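Local coordinates for 4-hydroxybutyrate coenzyme A transferase (PDB 2OAS), which probably transfers coenzyme A between carboxylic acids such as acetate and 4-hydroxybutyrate, as a coenzyme A-binding member of the acetyl-CoA hydrolase/transferase family, at residues A[258-263]-A[279-284]; A[153-158]-A[273-278]; A[132-137]-A[262-267]. One frame throughout, in Å; residues are numbered along the deposited sequence.

Interaction 1 of 3, residues A[258-263]-A[279-284]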
loop_
_atom_site.group_PDB
_atom_site.type_symbol
_atom_site.label_atom_id
_atom_site.label_comp_id
_atom_site.label_asym_id
_atom_site.label_seq_id
_atom_site.Cartn_x
_atom_site.Cartn_y
_atom_site.Cartn_z
ATOM N N GLY A 258 2.319 25.204 13.076
ATOM C CA GLY A 258 2.410 26.609 12.731
ATOM C C GLY A 258 2.888 26.865 11.311
ATOM O O GLY A 258 2.810 27.997 10.836
ATOM N N LYS A 259 3.365 25.824 10.627
ATOM C CA LYS A 259 3.860 25.972 9.256
ATOM C C LYS A 259 3.185 25.056 8.231
ATOM O O LYS A 259 2.730 23.959 8.560
ATOM C CB LYS A 259 5.368 25.716 9.219
ATOM C CG LYS A 259 6.147 26.434 10.317
ATOM C CD LYS A 259 7.645 26.456 10.020
ATOM C CE LYS A 259 8.422 27.062 11.182
ATOM N NZ LYS A 259 8.346 26.138 12.363
ATOM N N LEU A 260 3.117 25.510 6.984
ATOM C CA LEU A 260 2.543 24.701 5.916
ATOM C C LEU A 260 3.684 23.836 5.387
ATOM O O LEU A 260 4.813 24.309 5.285
ATOM C CB LEU A 260 2.036 25.585 4.780
ATOM C CG LEU A 260 1.014 26.649 5.143
ATOM C CD1 LEU A 260 0.646 27.456 3.909
ATOM C CD2 LEU A 260 -0.206 25.966 5.716
ATOM N N VAL A 261 3.396 22.584 5.062
ATOM C CA VAL A 261 4.416 21.684 4.536
ATOM C C VAL A 261 3.945 21.056 3.202
ATOM O O VAL A 261 2.776 20.704 3.065
ATOM C CB VAL A 261 4.737 20.554 5.575
ATOM C CG1 VAL A 261 5.851 19.641 5.068
ATOM C CG2 VAL A 261 5.169 21.192 6.909
ATOM N N THR A 262 4.851 20.962 2.231
ATOM C CA THR A 262 4.569 20.350 0.929
ATOM C C THR A 262 5.859 19.977 0.232
ATOM O O THR A 262 6.950 20.367 0.662
ATOM C CB THR A 262 3.849 21.279 -0.079
ATOM O OG1 THR A 262 4.490 22.564 -0.090
ATOM C CG2 THR A 262 2.405 21.409 0.251
ATOM N N GLY A 263 5.708 19.237 -0.861
ATOM C CA GLY A 263 6.850 18.832 -1.651
ATOM C C GLY A 263 7.054 19.833 -2.770
ATOM O O GLY A 263 8.168 20.001 -3.265
ATOM N N PRO A 279 8.935 32.131 5.828
ATOM C CA PRO A 279 9.244 31.239 6.951
ATOM C C PRO A 279 8.106 30.297 7.325
ATOM O O PRO A 279 8.343 29.219 7.874
ATOM C CB PRO A 279 9.550 32.209 8.091
ATOM C CG PRO A 279 10.056 33.400 7.399
ATOM C CD PRO A 279 9.133 33.531 6.216
ATOM N N ALA A 280 6.875 30.704 7.046
ATOM C CA ALA A 280 5.729 29.879 7.396
ATOM C C ALA A 280 5.455 28.741 6.407
ATOM O O ALA A 280 4.694 27.828 6.720
ATOM C CB ALA A 280 4.480 30.757 7.555
ATOM N N VAL A 281 6.079 28.789 5.231
ATOM C CA VAL A 281 5.878 27.742 4.228
ATOM C C VAL A 281 7.140 26.912 4.054
ATOM O O VAL A 281 8.194 27.423 3.677
ATOM C CB VAL A 281 5.460 28.326 2.843
ATOM C CG1 VAL A 281 5.113 27.196 1.880
ATOM C CG2 VAL A 281 4.265 29.263 3.002
ATOM N N ILE A 282 7.028 25.622 4.327
ATOM C CA ILE A 282 8.159 24.729 4.216
ATOM C C ILE A 282 8.015 23.666 3.126
ATOM O O ILE A 282 7.121 22.811 3.167
ATOM C CB ILE A 282 8.419 24.023 5.551
ATOM C CG1 ILE A 282 8.722 25.068 6.630
ATOM C CG2 ILE A 282 9.571 23.023 5.404
ATOM C CD1 ILE A 282 9.925 25.951 6.319
ATOM N N PHE A 283 8.903 23.747 2.145
ATOM C CA PHE A 283 8.948 22.812 1.046
ATOM C C PHE A 283 9.919 21.750 1.502
ATOM O O PHE A 283 11.123 21.977 1.598
ATOM C CB PHE A 283 9.471 23.482 -0.233
ATOM C CG PHE A 283 8.466 24.371 -0.901
ATOM C CD1 PHE A 283 8.100 25.589 -0.337
ATOM C CD2 PHE A 283 7.843 23.964 -2.084
ATOM C CE1 PHE A 283 7.131 26.380 -0.925
ATOM C CE2 PHE A 283 6.869 24.752 -2.678
ATOM C CZ PHE A 283 6.515 25.967 -2.103
HETATM N N MSE A 284 9.380 20.579 1.766
HETATM C CA MSE A 284 10.153 19.463 2.261
HETATM C C MSE A 284 10.319 18.389 1.200
HETATM O O MSE A 284 9.523 18.305 0.265
HETATM C CB MSE A 284 9.414 18.891 3.454
HETATM C CG MSE A 284 10.167 17.918 4.307
HETATM SE SE MSE A 284 8.994 17.516 5.777
HETATM C CE MSE A 284 9.431 19.053 6.862
#
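Strands 260-262 and 281-283 run side by side in the same direction, 18° apart, as neighbours in a three-stranded parallel sheet whose other outer strand is 158-159. Helix 269-275 lies in the connection between them, so the pair forms a beta-alpha-beta crossover. Four backbone hydrogen bonds make the ladder. Leu-260 N reaches Ala-280 O at 2.8 Å, and Leu-260 O receives Ile-282 N at 2.7 Å; further on, Ile-282 O takes Thr-262 N in its carbonyl plane, and Met-284 N closes on Thr-262 O. The packed face carries Leu-260, Val-281, Thr-262 and Phe-283, and it is covered by Tyr-274 and Val-275 of the crossover helix and by Phe-235. Here the Leu-260 and Val-281 side chains cross obliquely, with Leu-260 CD1 4.1 Å from Val-281 CG2, while Thr-262 and Phe-283 point the same way. Thr-262 OG1, set in the crowded position between N and C (chi1 46°), stands 4.1 Å above the Phe-283 ring, toward its rim, and is buried without a polar partner. On the other face Val-261 CG1 meets the selenium of selenomethionine Met-284 at 3.9 Å, where the bend at chi3 (-83°) turns the methyl back alongside the valine. The looser side lies at the start of the ladder, where Pro-279 is exposed. There the Lys-259 chain runs beside Ile-282, CD 3.8 Å from Ile-282 CG1, before its end leads away. At the opposite end Gly-263, about 6 Å from the side chain of Glu-233, the covalent coenzyme A-binding residue, gives a CA-H...O contact to Met-284 O. The strand pairing thus rests on backbone polarity, whereas the packed side chains add apolar contact and leave one hydroxyl unsatisfied against an aromatic face.

Interaction 2 of 3, residues A[153-158]-A[273-278]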
loop_
_atom_site.group_PDB
_atom_site.type_symbol
_atom_site.label_atom_id
_atom_site.label_comp_id
_atom_site.label_asym_id
_atom_site.label_seq_id
_atom_site.Cartn_x
_atom_site.Cartn_y
_atom_site.Cartn_z
ATOM N N GLN A 153 13.088 34.823 -11.061
ATOM C CA GLN A 153 11.662 34.660 -10.826
ATOM C C GLN A 153 11.415 33.487 -9.883
ATOM O O GLN A 153 10.372 33.407 -9.242
ATOM C CB GLN A 153 10.927 34.435 -12.151
ATOM C CG GLN A 153 11.159 35.534 -13.173
ATOM C CD GLN A 153 10.796 36.918 -12.636
ATOM O OE1 GLN A 153 11.477 37.916 -12.938
ATOM N NE2 GLN A 153 9.713 36.989 -11.834
HETATM N N MSE A 154 12.373 32.577 -9.784
HETATM C CA MSE A 154 12.188 31.444 -8.896
HETATM C C MSE A 154 12.191 31.929 -7.454
HETATM O O MSE A 154 13.159 32.538 -6.990
HETATM C CB MSE A 154 13.299 30.407 -9.093
HETATM C CG MSE A 154 13.075 29.099 -8.341
HETATM SE SE MSE A 154 11.418 28.193 -8.819
HETATM C CE MSE A 154 12.033 26.974 -10.190
ATOM N N PRO A 155 11.086 31.697 -6.730
ATOM C CA PRO A 155 11.034 32.131 -5.336
ATOM C C PRO A 155 12.015 31.335 -4.460
ATOM O O PRO A 155 12.293 30.165 -4.728
ATOM C CB PRO A 155 9.562 31.913 -4.966
ATOM C CG PRO A 155 9.104 30.832 -5.899
ATOM C CD PRO A 155 9.783 31.173 -7.183
ATOM N N ARG A 156 12.550 31.991 -3.432
ATOM C CA ARG A 156 13.506 31.397 -2.488
ATOM C C ARG A 156 12.736 30.690 -1.385
ATOM O O ARG A 156 12.619 31.207 -0.274
ATOM C CB ARG A 156 14.360 32.510 -1.885
ATOM C CG ARG A 156 15.464 32.074 -0.934
ATOM C CD ARG A 156 16.302 33.289 -0.592
ATOM N NE ARG A 156 17.541 32.977 0.096
ATOM C CZ ARG A 156 17.708 33.048 1.415
ATOM N NH1 ARG A 156 16.693 33.414 2.192
ATOM N NH2 ARG A 156 18.900 32.768 1.944
ATOM N N THR A 157 12.222 29.503 -1.689
ATOM C CA THR A 157 11.432 28.729 -0.742
ATOM C C THR A 157 12.197 28.245 0.482
ATOM O O THR A 157 13.395 27.975 0.407
ATOM C CB THR A 157 10.791 27.479 -1.420
ATOM O OG1 THR A 157 11.822 26.614 -1.919
ATOM C CG2 THR A 157 9.887 27.899 -2.577
ATOM N N HIS A 158 11.498 28.121 1.611
ATOM C CA HIS A 158 12.128 27.626 2.829
ATOM C C HIS A 158 11.967 26.124 2.924
ATOM O O HIS A 158 11.025 25.562 2.376
ATOM C CB HIS A 158 11.540 28.279 4.073
ATOM C CG HIS A 158 12.079 29.642 4.341
ATOM N ND1 HIS A 158 12.495 30.042 5.593
ATOM C CD2 HIS A 158 12.293 30.694 3.518
ATOM C CE1 HIS A 158 12.946 31.283 5.528
ATOM N NE2 HIS A 158 12.836 31.702 4.280
ATOM N N ASP A 273 4.455 34.284 -4.885
ATOM C CA ASP A 273 4.837 35.471 -4.164
ATOM C C ASP A 273 4.707 35.242 -2.676
ATOM O O ASP A 273 5.457 35.790 -1.866
ATOM C CB ASP A 273 3.915 36.591 -4.569
ATOM C CG ASP A 273 4.602 37.886 -4.604
ATOM O OD1 ASP A 273 5.178 38.273 -3.559
ATOM O OD2 ASP A 273 4.577 38.506 -5.684
ATOM N N TYR A 274 3.728 34.422 -2.335
ATOM C CA TYR A 274 3.447 34.098 -0.955
ATOM C C TYR A 274 4.479 33.126 -0.429
ATOM O O TYR A 274 4.960 33.275 0.688
ATOM C CB TYR A 274 2.041 33.491 -0.839
ATOM C CG TYR A 274 1.720 32.908 0.519
ATOM C CD1 TYR A 274 1.660 33.716 1.653
ATOM C CD2 TYR A 274 1.503 31.539 0.675
ATOM C CE1 TYR A 274 1.401 33.175 2.914
ATOM C CE2 TYR A 274 1.243 30.988 1.931
ATOM C CZ TYR A 274 1.200 31.812 3.046
ATOM O OH TYR A 274 0.997 31.266 4.295
ATOM N N VAL A 275 4.842 32.135 -1.227
ATOM C CA VAL A 275 5.820 31.163 -0.758
ATOM C C VAL A 275 7.225 31.730 -0.793
ATOM O O VAL A 275 8.103 31.267 -0.070
ATOM C CB VAL A 275 5.762 29.855 -1.591
ATOM C CG1 VAL A 275 4.324 29.392 -1.699
ATOM C CG2 VAL A 275 6.369 30.054 -2.962
ATOM N N ASP A 276 7.431 32.745 -1.616
ATOM C CA ASP A 276 8.759 33.341 -1.740
ATOM C C ASP A 276 9.390 33.804 -0.428
ATOM O O ASP A 276 8.952 34.773 0.172
ATOM C CB ASP A 276 8.736 34.500 -2.737
ATOM C CG ASP A 276 10.126 34.998 -3.067
ATOM O OD1 ASP A 276 11.084 34.211 -2.904
ATOM O OD2 ASP A 276 10.263 36.164 -3.495
ATOM N N ASP A 277 10.415 33.082 0.008
ATOM C CA ASP A 277 11.134 33.414 1.226
ATOM C C ASP A 277 10.193 33.566 2.410
ATOM O O ASP A 277 10.390 34.443 3.241
ATOM C CB ASP A 277 11.920 34.718 0.996
ATOM C CG ASP A 277 13.048 34.920 1.998
ATOM O OD1 ASP A 277 13.372 33.972 2.749
ATOM O OD2 ASP A 277 13.624 36.036 2.023
ATOM N N ASN A 278 9.180 32.702 2.487
ATOM C CA ASN A 278 8.195 32.740 3.570
ATOM C C ASN A 278 8.466 31.692 4.644
ATOM O O ASN A 278 8.226 30.496 4.438
ATOM C CB ASN A 278 6.786 32.526 3.021
ATOM C CG ASN A 278 5.701 32.869 4.027
ATOM O OD1 ASN A 278 5.912 32.805 5.239
ATOM N ND2 ASN A 278 4.525 33.227 3.528
#
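The loop 153-158 runs past the end of helix 269-275, where a type II beta turn from Val-275 to Asn-278 leads the chain out of the helix, and Arg-156, centre of an inverse gamma turn, lies opposite Asp-277 with the CA atoms of the two residues 4.8 Å apart. Backbone and side chain both bind across this junction. Asp-276, its CG anti to the backbone N (chi1 -171°), brings OD1 to Arg-156 N at 2.7 Å through the anti lone pair, and the same oxygen lies against Pro-155. A weak bond from Asp-277 N to Arg-156 O runs beside it. Next to these bonds, the proline ring and Thr-157 pack on one methyl: Val-275 CG2 is 4.1 Å from both Pro-155 CG and Thr-157 CG2. The hydroxyl of Thr-157 is turned to Gly-130 and Ser-128. Asp-277 OD1 collects two partners. The stronger is His-158 NE2, in a His-carboxylate hydrogen bond of 2.8 Å that would probably support a positive charge on the imidazole. The other is a long, weak salt bridge from Arg-156 NH1, with guanidinium and carboxylate planes nearly perpendicular at 86°; the extended arginine finds its stronger partner in Asp-122 through NH2. Asn-278 O lies over one face of the imidazole, and Asn-278 ND2 returns to Tyr-274 O, tying the turn to the last helical residues. An alanine in place of His-158 would remove the imidazole donor and would probably leave Asp-277 held from this loop by little beyond weak bonds. The His-158 bond is well directed: Asp-277 OD1 lies in the ring plane and accepts through its anti lone pair, with 158° at the hydrogen.

Interaction 3 of 3, residues A[132-137]-A[262-267]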
loop_
_atom_site.group_PDB
_atom_site.type_symbol
_atom_site.label_atom_id
_atom_site.label_comp_id
_atom_site.label_asym_id
_atom_site.label_seq_id
_atom_site.Cartn_x
_atom_site.Cartn_y
_atom_site.Cartn_z
ATOM N N SER A 132 9.736 23.524 -6.421
ATOM C CA SER A 132 9.790 22.075 -6.549
ATOM C C SER A 132 10.995 21.448 -5.893
ATOM O O SER A 132 12.102 21.516 -6.422
ATOM C CB SER A 132 9.774 21.636 -8.011
ATOM O OG SER A 132 8.478 21.745 -8.552
ATOM N N VAL A 133 10.783 20.838 -4.731
ATOM C CA VAL A 133 11.863 20.160 -4.048
ATOM C C VAL A 133 11.744 18.704 -4.448
ATOM O O VAL A 133 12.703 18.102 -4.928
ATOM C CB VAL A 133 11.759 20.288 -2.532
ATOM C CG1 VAL A 133 12.855 19.474 -1.869
ATOM C CG2 VAL A 133 11.881 21.752 -2.135
ATOM N N GLU A 134 10.560 18.140 -4.263
ATOM C CA GLU A 134 10.302 16.747 -4.631
ATOM C C GLU A 134 11.520 15.825 -4.496
ATOM O O GLU A 134 12.091 15.694 -3.410
ATOM C CB GLU A 134 9.721 16.656 -6.062
ATOM C CG GLU A 134 10.018 17.843 -7.011
ATOM C CD GLU A 134 10.879 17.450 -8.201
ATOM O OE1 GLU A 134 11.007 18.241 -9.164
ATOM O OE2 GLU A 134 11.436 16.342 -8.171
ATOM N N ALA A 135 11.921 15.189 -5.584
ATOM C CA ALA A 135 13.047 14.271 -5.566
ATOM C C ALA A 135 14.280 14.822 -6.247
ATOM O O ALA A 135 15.293 14.122 -6.375
ATOM C CB ALA A 135 12.653 12.973 -6.229
ATOM N N THR A 136 14.213 16.074 -6.678
ATOM C CA THR A 136 15.344 16.700 -7.358
ATOM C C THR A 136 16.517 16.878 -6.382
ATOM O O THR A 136 17.682 16.705 -6.751
ATOM C CB THR A 136 14.897 18.045 -8.035
ATOM O OG1 THR A 136 16.043 18.758 -8.508
ATOM C CG2 THR A 136 14.116 18.902 -7.068
ATOM N N LEU A 137 16.200 17.175 -5.126
ATOM C CA LEU A 137 17.220 17.359 -4.097
ATOM C C LEU A 137 18.059 16.083 -3.993
ATOM O O LEU A 137 19.293 16.133 -3.915
ATOM C CB LEU A 137 16.530 17.678 -2.769
ATOM C CG LEU A 137 17.371 18.111 -1.570
ATOM C CD1 LEU A 137 18.008 16.907 -0.947
ATOM C CD2 LEU A 137 18.414 19.129 -2.006
ATOM N N THR A 262 4.851 20.962 2.231
ATOM C CA THR A 262 4.569 20.350 0.929
ATOM C C THR A 262 5.859 19.977 0.232
ATOM O O THR A 262 6.950 20.367 0.662
ATOM C CB THR A 262 3.849 21.279 -0.079
ATOM O OG1 THR A 262 4.490 22.564 -0.090
ATOM C CG2 THR A 262 2.405 21.409 0.251
ATOM N N GLY A 263 5.708 19.237 -0.861
ATOM C CA GLY A 263 6.850 18.832 -1.651
ATOM C C GLY A 263 7.054 19.833 -2.770
ATOM O O GLY A 263 8.168 20.001 -3.265
ATOM N N PHE A 264 5.965 20.480 -3.178
ATOM C CA PHE A 264 5.997 21.493 -4.234
ATOM C C PHE A 264 4.725 22.342 -4.313
ATOM O O PHE A 264 3.752 22.099 -3.601
ATOM C CB PHE A 264 6.293 20.857 -5.594
ATOM C CG PHE A 264 5.555 19.587 -5.844
ATOM C CD1 PHE A 264 6.051 18.383 -5.376
ATOM C CD2 PHE A 264 4.349 19.608 -6.527
ATOM C CE1 PHE A 264 5.355 17.196 -5.580
ATOM C CE2 PHE A 264 3.631 18.426 -6.745
ATOM C CZ PHE A 264 4.134 17.213 -6.268
ATOM N N ALA A 265 4.761 23.356 -5.166
ATOM C CA ALA A 265 3.633 24.265 -5.347
ATOM C C ALA A 265 3.398 24.575 -6.830
ATOM O O ALA A 265 4.313 24.497 -7.653
ATOM C CB ALA A 265 3.895 25.563 -4.587
ATOM N N LEU A 266 2.173 24.962 -7.155
ATOM C CA LEU A 266 1.812 25.268 -8.537
ATOM C C LEU A 266 0.577 26.168 -8.543
ATOM O O LEU A 266 -0.443 25.823 -7.949
ATOM C CB LEU A 266 1.496 23.971 -9.281
ATOM C CG LEU A 266 1.558 24.092 -10.794
ATOM C CD1 LEU A 266 3.026 24.094 -11.178
ATOM C CD2 LEU A 266 0.835 22.942 -11.481
ATOM N N GLY A 267 0.665 27.318 -9.214
ATOM C CA GLY A 267 -0.469 28.233 -9.248
ATOM C C GLY A 267 -0.116 29.590 -9.814
ATOM O O GLY A 267 0.845 29.710 -10.574
HETATM O O HOH W 1 6.180 22.614 -8.394
#
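Gly-263 O is the acceptor on which this buried contact turns, because two successive amides of the 132-137 segment converge on it. Val-133 N lies 3.1 Å from Gly-263 O, almost along the C=O axis. Glu-134 N lies 3.2 Å from Gly-263 O, above the carbonyl plane, with 172° at its hydrogen, so one carbonyl grips both N-H groups. Beside them Phe-264 CB rests on Ser-132, 3.8 Å from OG, and the phenyl ring reaches Glu-134, its CD1 4.1 Å from Glu-134 CB. The ring reaches that place because CG sits in the crowded position between the backbone N and the carbonyl carbon (chi1 43°). Phe-264 belongs to the coenzyme A pocket: its side chain lies about 4 Å from the bound cofactor and about 4 Å from that of Glu-233, the covalent attachment site.

In the next shell, a water links Ser-132 OG, 2.5 Å away, with Ala-265 O, to which it donates at 2.8 Å; Ser-132 OG is also bonded to Ser-26 O. The Glu-134 chain bends at chi2 so that OE2 accepts Ala-135 N through its anti lone pair, and OE1 is bonded to Ser-26 N. One oxygen thereby braces its own turn, while the other ties it to Ser-26; His-25 NE2 bonds to Ser-132 O. Further out, the 132-137 segment leads into helix 136-142, with Ala-135 against helix 100-105. On the other side the short strand 264-265 pairs in parallel with 234-235, and Phe-283 of strand 281-283 packs on both Val-133 and Ala-265.

The three contacts lie close together, with centres 11 to 12 Å apart. Along the chain the segments come in the order 132-137, 153-158, 258-263 overlapping 262-267, 273-278 and 279-284, so interactions 2 and 3 each join an N-terminal segment to one more than 110 residues later. Interactions 1 and 3 share Thr-262 and Gly-263, whereas helix 269-275 of interaction 2 is followed, after a turn, by strand 281-283 of interaction 1. Phe-283 touches both other contacts: its N probably bonds to His-158 O, and its ring packs on Thr-157 and along the backbone of Phe-264 and Ala-265. The small parallel sheet thus joins strand 158-159 to the strand that leads into Phe-264 of the coenzyme A pocket.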